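Local coordinates for cytoplasmic protein (Bacillus cereus, PDB 2O3L) that is of unknown function, a cytoplasmic member of the DUF1048 family whose helices wind into a left-handed superhelix, at residues 14-19 and 58-63; 26-31 and 73-78. One frame throughout, in Å; residues are numbered along the deposited sequence. Where two conformers were deposited one is given.

Interaction 1 (14-19 and 58-63). With GOL (glycerol), chain C.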
loop_
_atom_site.group_PDB
_atom_site.type_symbol
_atom_site.label_atom_id
_atom_site.label_comp_id
_atom_site.label_asym_id
_atom_site.label_seq_id
_atom_site.Cartn_x
_atom_site.Cartn_y
_atom_site.Cartn_z
ATOM N N PRO A 14 -6.271 10.298 -5.370
ATOM C CA PRO A 14 -6.505 11.523 -4.590
ATOM C C PRO A 14 -5.391 11.693 -3.550
ATOM O O PRO A 14 -4.775 10.693 -3.143
ATOM C CB PRO A 14 -7.851 11.258 -3.926
ATOM C CG PRO A 14 -8.541 10.226 -4.843
ATOM C CD PRO A 14 -7.428 9.373 -5.326
ATOM N N GLU A 15 -5.143 12.934 -3.141
ATOM C CA GLU A 15 -4.036 13.257 -2.247
ATOM C C GLU A 15 -4.065 12.445 -0.927
ATOM O O GLU A 15 -3.018 12.011 -0.449
ATOM C CB GLU A 15 -3.964 14.779 -1.954
ATOM N N ASP A 16 -5.244 12.216 -0.358
ATOM C CA ASP A 16 -5.287 11.467 0.885
ATOM C C ASP A 16 -4.854 10.011 0.685
ATOM O O ASP A 16 -4.167 9.454 1.543
ATOM C CB ASP A 16 -6.623 11.599 1.630
ATOM C CG ASP A 16 -7.844 11.210 0.811
ATOM O OD1 ASP A 16 -7.753 10.689 -0.326
ATOM O OD2 ASP A 16 -8.949 11.435 1.356
ATOM N N TYR A 17 -5.224 9.412 -0.454
ATOM C CA TYR A 17 -4.760 8.083 -0.813
ATOM C C TYR A 17 -3.236 8.076 -0.976
ATOM O O TYR A 17 -2.548 7.121 -0.583
ATOM C CB TYR A 17 -5.414 7.594 -2.113
ATOM C CG TYR A 17 -6.725 6.872 -1.952
ATOM C CD1 TYR A 17 -7.943 7.584 -1.859
ATOM C CD2 TYR A 17 -6.772 5.462 -1.915
ATOM C CE1 TYR A 17 -9.169 6.906 -1.711
ATOM C CE2 TYR A 17 -7.993 4.765 -1.764
ATOM C CZ TYR A 17 -9.179 5.498 -1.662
ATOM O OH TYR A 17 -10.351 4.845 -1.521
ATOM N N GLN A 18 -2.712 9.123 -1.582
ATOM C CA GLN A 18 -1.280 9.253 -1.752
ATOM C C GLN A 18 -0.543 9.297 -0.430
ATOM O O GLN A 18 0.505 8.663 -0.316
ATOM C CB GLN A 18 -0.920 10.476 -2.575
ATOM C CG GLN A 18 -1.454 10.369 -4.020
ATOM C CD GLN A 18 -1.013 11.546 -4.856
ATOM O OE1 GLN A 18 0.148 11.901 -4.840
ATOM N NE2 GLN A 18 -1.950 12.172 -5.567
ATOM N N PHE A 19 -1.077 10.030 0.556
ATOM C CA PHE A 19 -0.344 10.234 1.807
ATOM C C PHE A 19 -0.334 8.924 2.575
ATOM O O PHE A 19 0.691 8.498 3.148
ATOM C CB PHE A 19 -0.984 11.350 2.620
ATOM C CG PHE A 19 -0.218 11.715 3.847
ATOM C CD1 PHE A 19 0.984 12.391 3.750
ATOM C CD2 PHE A 19 -0.705 11.384 5.111
ATOM C CE1 PHE A 19 1.722 12.745 4.897
ATOM C CE2 PHE A 19 0.018 11.707 6.264
ATOM C CZ PHE A 19 1.238 12.415 6.154
ATOM N N ARG A 58 -14.702 5.327 -2.384
ATOM C CA ARG A 58 -14.506 5.166 -0.956
ATOM C C ARG A 58 -13.379 6.047 -0.488
ATOM O O ARG A 58 -12.469 6.385 -1.232
ATOM C CB ARG A 58 -14.172 3.716 -0.572
ATOM C CG ARG A 58 -15.145 2.710 -1.018
ATOM C CD ARG A 58 -16.454 2.826 -0.230
ATOM N NE ARG A 58 -16.309 2.652 1.204
ATOM C CZ ARG A 58 -16.406 1.468 1.832
ATOM N NH1 ARG A 58 -16.603 0.328 1.160
ATOM N NH2 ARG A 58 -16.284 1.417 3.136
ATOM N N GLN A 59 -13.401 6.333 0.796
ATOM C CA GLN A 59 -12.325 7.091 1.412
ATOM C C GLN A 59 -11.203 6.122 1.841
ATOM O O GLN A 59 -11.471 5.012 2.300
ATOM C CB GLN A 59 -12.872 7.888 2.610
ATOM C CG GLN A 59 -13.863 9.017 2.219
ATOM C CD GLN A 59 -13.186 10.218 1.580
ATOM O OE1 GLN A 59 -12.016 10.490 1.828
ATOM N NE2 GLN A 59 -13.920 10.935 0.756
ATOM N N VAL A 60 -9.942 6.560 1.717
ATOM C CA VAL A 60 -8.832 5.687 1.999
ATOM C C VAL A 60 -8.866 5.068 3.393
ATOM O O VAL A 60 -8.599 3.882 3.541
ATOM C CB VAL A 60 -7.438 6.310 1.654
ATOM C CG1 VAL A 60 -7.077 7.430 2.607
ATOM C CG2 VAL A 60 -6.377 5.192 1.649
ATOM N N LEU A 61 -9.265 5.826 4.403
ATOM C CA LEU A 61 -9.287 5.286 5.761
ATOM C C LEU A 61 -10.366 4.270 6.034
ATOM O O LEU A 61 -10.317 3.595 7.081
ATOM C CB LEU A 61 -9.317 6.398 6.810
ATOM C CG LEU A 61 -8.040 7.284 6.819
ATOM C CD1 LEU A 61 -8.223 8.362 7.909
ATOM C CD2 LEU A 61 -6.672 6.554 7.014
ATOM N N ASP A 62 -11.359 4.183 5.163
ATOM C CA ASP A 62 -12.301 3.031 5.150
ATOM C C ASP A 62 -11.535 1.722 4.832
ATOM O O ASP A 62 -11.905 0.633 5.273
ATOM C CB ASP A 62 -13.400 3.175 4.059
ATOM C CG ASP A 62 -14.406 4.350 4.299
ATOM O OD1 ASP A 62 -14.233 5.109 5.250
ATOM O OD2 ASP A 62 -15.385 4.494 3.507
ATOM N N ILE A 63 -10.538 1.838 3.972
ATOM C CA ILE A 63 -9.751 0.692 3.567
ATOM C C ILE A 63 -8.782 0.289 4.686
ATOM O O ILE A 63 -8.785 -0.841 5.116
ATOM C CB ILE A 63 -9.007 0.965 2.232
ATOM C CG1 ILE A 63 -10.019 1.440 1.183
ATOM C CG2 ILE A 63 -8.200 -0.313 1.798
ATOM C CD1 ILE A 63 -9.429 1.692 -0.168
HETATM C C1 GOL C . -11.384 10.815 -2.421
HETATM O O1 GOL C . -10.453 10.352 -1.452
HETATM C C2 GOL C . -12.579 9.876 -2.684
HETATM O O2 GOL C . -13.148 9.467 -1.465
HETATM C C3 GOL C . -12.250 8.640 -3.522
HETATM O O3 GOL C . -12.467 8.875 -4.912
#
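In Tyr-17, chi1 (-88°) sets CG, and chi2 then turns the ring so that one face is toward Val-60, where a chi1 of 70° puts CG1 between the residue's own N and carbonyl carbon and leaves CG2 anti to N. Val-60 CB then sits almost exactly on the ring normal, 3.5 Å from the centroid of the Tyr-17 ring, a CH-pi contact over the centre of one face. CG2 lies over the same face, 3.6 Å from CD2 of Tyr-17. A beta-branched residue suits this place, since branching lets CB and CG2 both lie over the ring while CG1 goes to the carbonyl O of Asp-16. Farther out, Ile-63 CD1 reaches the ring edge 3.7 Å from Tyr-17 CE2.

The ring carries a hydroxyl at its far end: Tyr-17 OH donates to Arg-58 O at 2.6 Å, standing above the carbonyl plane, 60° out of it. The bond gives a partner to a carbonyl just ahead of helix 60-64. Arg-58 turns its guanidinium elsewhere, gripping Asp-62 OD2 side-on through NE and NH2 in a salt bridge within its own segment. A glycerol, probably from the crystallisation liquor, lies beside the ring edge; its O2 makes a weak bond to Arg-58 O, and it also bonds to Ala-54 O. Its O1 donates to Asp-16 OD1 at 2.9 Å in one of the two deposited conformers of Asp-16, so this bond is less sure.

Phe-50 of helix 36-56 meets the Tyr-17 ring edge-to-face and also touches Val-60 and Ile-63. This is partly buried packing between the first turn of helix 15-31 and the loop and start of helix 60-64, within the all-helical superhelix of this DUF1048 protein.

Interaction 2 (26-31 and 73-78)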
loop_
_atom_site.group_PDB
_atom_site.type_symbol
_atom_site.label_atom_id
_atom_site.label_comp_id
_atom_site.label_asym_id
_atom_site.label_seq_id
_atom_site.Cartn_x
_atom_site.Cartn_y
_atom_site.Cartn_z
ATOM N N ASN A 26 6.587 3.600 3.802
ATOM C CA ASN A 26 7.617 3.865 4.778
ATOM C C ASN A 26 7.559 2.868 5.944
ATOM O O ASN A 26 8.602 2.419 6.446
ATOM C CB ASN A 26 7.549 5.311 5.269
ATOM C CG ASN A 26 8.194 6.277 4.290
ATOM O OD1 ASN A 26 9.427 6.350 4.192
ATOM N ND2 ASN A 26 7.370 7.005 3.540
ATOM N N TYR A 27 6.359 2.548 6.394
ATOM C CA TYR A 27 6.225 1.625 7.521
ATOM C C TYR A 27 6.894 0.268 7.139
ATOM O O TYR A 27 7.676 -0.314 7.893
ATOM C CB TYR A 27 4.773 1.441 7.919
ATOM C CG TYR A 27 4.626 0.506 9.099
ATOM C CD1 TYR A 27 4.646 -0.893 8.930
ATOM C CD2 TYR A 27 4.464 0.997 10.367
ATOM C CE1 TYR A 27 4.499 -1.751 10.021
ATOM C CE2 TYR A 27 4.327 0.154 11.474
ATOM C CZ TYR A 27 4.357 -1.207 11.297
ATOM O OH TYR A 27 4.243 -1.995 12.393
HETATM N N MSE A 28 6.630 -0.181 5.927
HETATM C CA MSE A 28 7.139 -1.470 5.456
HETATM C C MSE A 28 8.664 -1.464 5.316
HETATM O O MSE A 28 9.331 -2.402 5.707
HETATM C CB MSE A 28 6.464 -1.821 4.124
HETATM C CG MSE A 28 5.003 -2.125 4.360
HETATM SE SE MSE A 28 4.096 -2.715 2.749
HETATM C CE MSE A 28 5.333 -4.013 2.174
ATOM N N TRP A 29 9.211 -0.367 4.820
ATOM C CA TRP A 29 10.653 -0.219 4.741
ATOM C C TRP A 29 11.300 -0.090 6.141
ATOM O O TRP A 29 12.429 -0.527 6.364
ATOM C CB TRP A 29 10.966 1.028 3.941
ATOM C CG TRP A 29 10.831 0.899 2.444
ATOM C CD1 TRP A 29 10.931 -0.227 1.696
ATOM C CD2 TRP A 29 10.647 1.974 1.529
ATOM N NE1 TRP A 29 10.784 0.073 0.361
ATOM C CE2 TRP A 29 10.620 1.427 0.237
ATOM C CE3 TRP A 29 10.451 3.349 1.685
ATOM C CZ2 TRP A 29 10.424 2.213 -0.906
ATOM C CZ3 TRP A 29 10.258 4.135 0.546
ATOM C CH2 TRP A 29 10.268 3.563 -0.732
ATOM N N ASN A 30 10.567 0.513 7.070
ATOM C CA ASN A 30 11.018 0.628 8.427
ATOM C C ASN A 30 11.018 -0.702 9.141
ATOM O O ASN A 30 11.900 -0.958 9.931
ATOM C CB ASN A 30 10.123 1.600 9.182
ATOM C CG ASN A 30 10.407 3.080 8.832
ATOM O OD1 ASN A 30 11.457 3.396 8.279
ATOM N ND2 ASN A 30 9.466 3.969 9.161
ATOM N N PHE A 31 9.998 -1.520 8.920
ATOM C CA PHE A 31 9.798 -2.698 9.762
ATOM C C PHE A 31 9.902 -4.033 9.042
ATOM O O PHE A 31 9.981 -5.039 9.706
ATOM C CB PHE A 31 8.445 -2.636 10.443
ATOM C CG PHE A 31 8.342 -1.551 11.483
ATOM C CD1 PHE A 31 8.775 -1.778 12.771
ATOM C CD2 PHE A 31 7.801 -0.327 11.171
ATOM C CE1 PHE A 31 8.666 -0.793 13.713
ATOM C CE2 PHE A 31 7.669 0.655 12.127
ATOM C CZ PHE A 31 8.108 0.427 13.381
ATOM N N ASP A 73 1.201 -3.291 9.355
ATOM C CA ASP A 73 1.809 -4.312 10.145
ATOM C C ASP A 73 1.185 -5.639 9.761
ATOM O O ASP A 73 1.890 -6.617 9.596
ATOM C CB ASP A 73 1.628 -4.007 11.629
ATOM C CG ASP A 73 2.467 -4.862 12.495
ATOM O OD1 ASP A 73 3.693 -4.897 12.271
ATOM O OD2 ASP A 73 1.911 -5.486 13.410
ATOM N N GLU A 74 -0.125 -5.661 9.567
ATOM C CA GLU A 74 -0.813 -6.881 9.168
ATOM C C GLU A 74 -0.579 -7.212 7.694
ATOM O O GLU A 74 -0.789 -8.322 7.249
ATOM C CB GLU A 74 -2.308 -6.734 9.400
ATOM C CG GLU A 74 -3.025 -8.056 9.512
ATOM C CD GLU A 74 -4.517 -7.889 9.701
ATOM O OE1 GLU A 74 -4.943 -6.789 10.136
ATOM O OE2 GLU A 74 -5.261 -8.860 9.400
ATOM N N LEU A 75 -0.203 -6.223 6.923
ATOM C CA LEU A 75 0.168 -6.418 5.545
ATOM C C LEU A 75 1.601 -7.020 5.496
ATOM O O LEU A 75 1.829 -7.990 4.821
ATOM C CB LEU A 75 0.069 -5.055 4.845
ATOM C CG LEU A 75 -0.260 -4.915 3.381
ATOM C CD1 LEU A 75 -1.549 -5.598 2.960
ATOM C CD2 LEU A 75 -0.311 -3.437 3.076
ATOM N N VAL A 76 2.558 -6.473 6.238
ATOM C CA VAL A 76 3.879 -7.086 6.277
ATOM C C VAL A 76 3.830 -8.478 6.890
ATOM O O VAL A 76 4.724 -9.257 6.640
ATOM C CB VAL A 76 5.002 -6.249 7.047
ATOM C CG1 VAL A 76 4.923 -4.784 6.744
ATOM C CG2 VAL A 76 5.006 -6.483 8.573
ATOM N N ALA A 77 2.825 -8.783 7.714
ATOM C CA ALA A 77 2.746 -10.103 8.366
ATOM C C ALA A 77 2.152 -11.120 7.412
ATOM O O ALA A 77 2.671 -12.205 7.265
ATOM C CB ALA A 77 1.935 -10.035 9.670
ATOM N N ASN A 78 1.074 -10.738 6.746
ATOM C CA ASN A 78 0.434 -11.585 5.737
ATOM C C ASN A 78 1.222 -11.526 4.424
ATOM O O ASN A 78 0.836 -12.163 3.438
ATOM C CB ASN A 78 -1.024 -11.151 5.479
ATOM C CG ASN A 78 -1.889 -11.128 6.756
ATOM O OD1 ASN A 78 -3.111 -10.985 6.688
ATOM N ND2 ASN A 78 -1.252 -11.260 7.914
#
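The segments 26-31 of helix 15-31 and 73-78 of helix 68-82 cross at -57° with their axes 9.9 Å apart, and the backbones come nearest at Met-28 and Val-76, whose CA atoms are 6.5 Å apart. There the aliphatic stem of Met-28, a selenomethionine, slides past Val-76 in the opposite sense, CG lying 3.6 Å from Val-76 CG1. Its SE makes a looser contact with Leu-75 CD2. A flexible, unbranched residue suits a place shared by several neighbours: Met-28 also packs on Met-39 and Gln-43 of helix 36-56, while Val-76 touches Met-39 and Leu-75 touches Ile-42. Three helices of the all-helical superhelix thus converge here.

Nearer the surface the contact turns polar. Tyr-27 has CG anti to its backbone N (chi1 -179°), which puts the root of the ring on the side of helix 68-82, where the ring also packs on Ala-69 and Ala-72, small residues that admit a large ring. Its OH donates to Asp-73 OD1 at 3.0 Å, arriving from above the carboxylate plane, with ring and carboxylate planes 78° apart. Phe-31, one turn on, places CD2 3.4 Å above the centre of the Tyr-27 ring.

Overall arrangement
From the N terminus the chain runs through helix 2-11 into helix 15-31, which supplies the first segment of both contacts: its beginning serves interaction 1 and its end interaction 2. The chain then passes along helix 36-56 and returns at 58-63, where interaction 1 closes a loop with 38 residues between its segments. Helix 68-82 follows, and at 73-78 interaction 2 closes a second loop, with 41 residues between. The loops cross, since the segments alternate along the sequence. Centres 18 Å apart and on opposite sides of the chain's centre, the contacts tie helices 60-64 and 68-82 to the two ends of helix 15-31, with helix 36-56 packing against both.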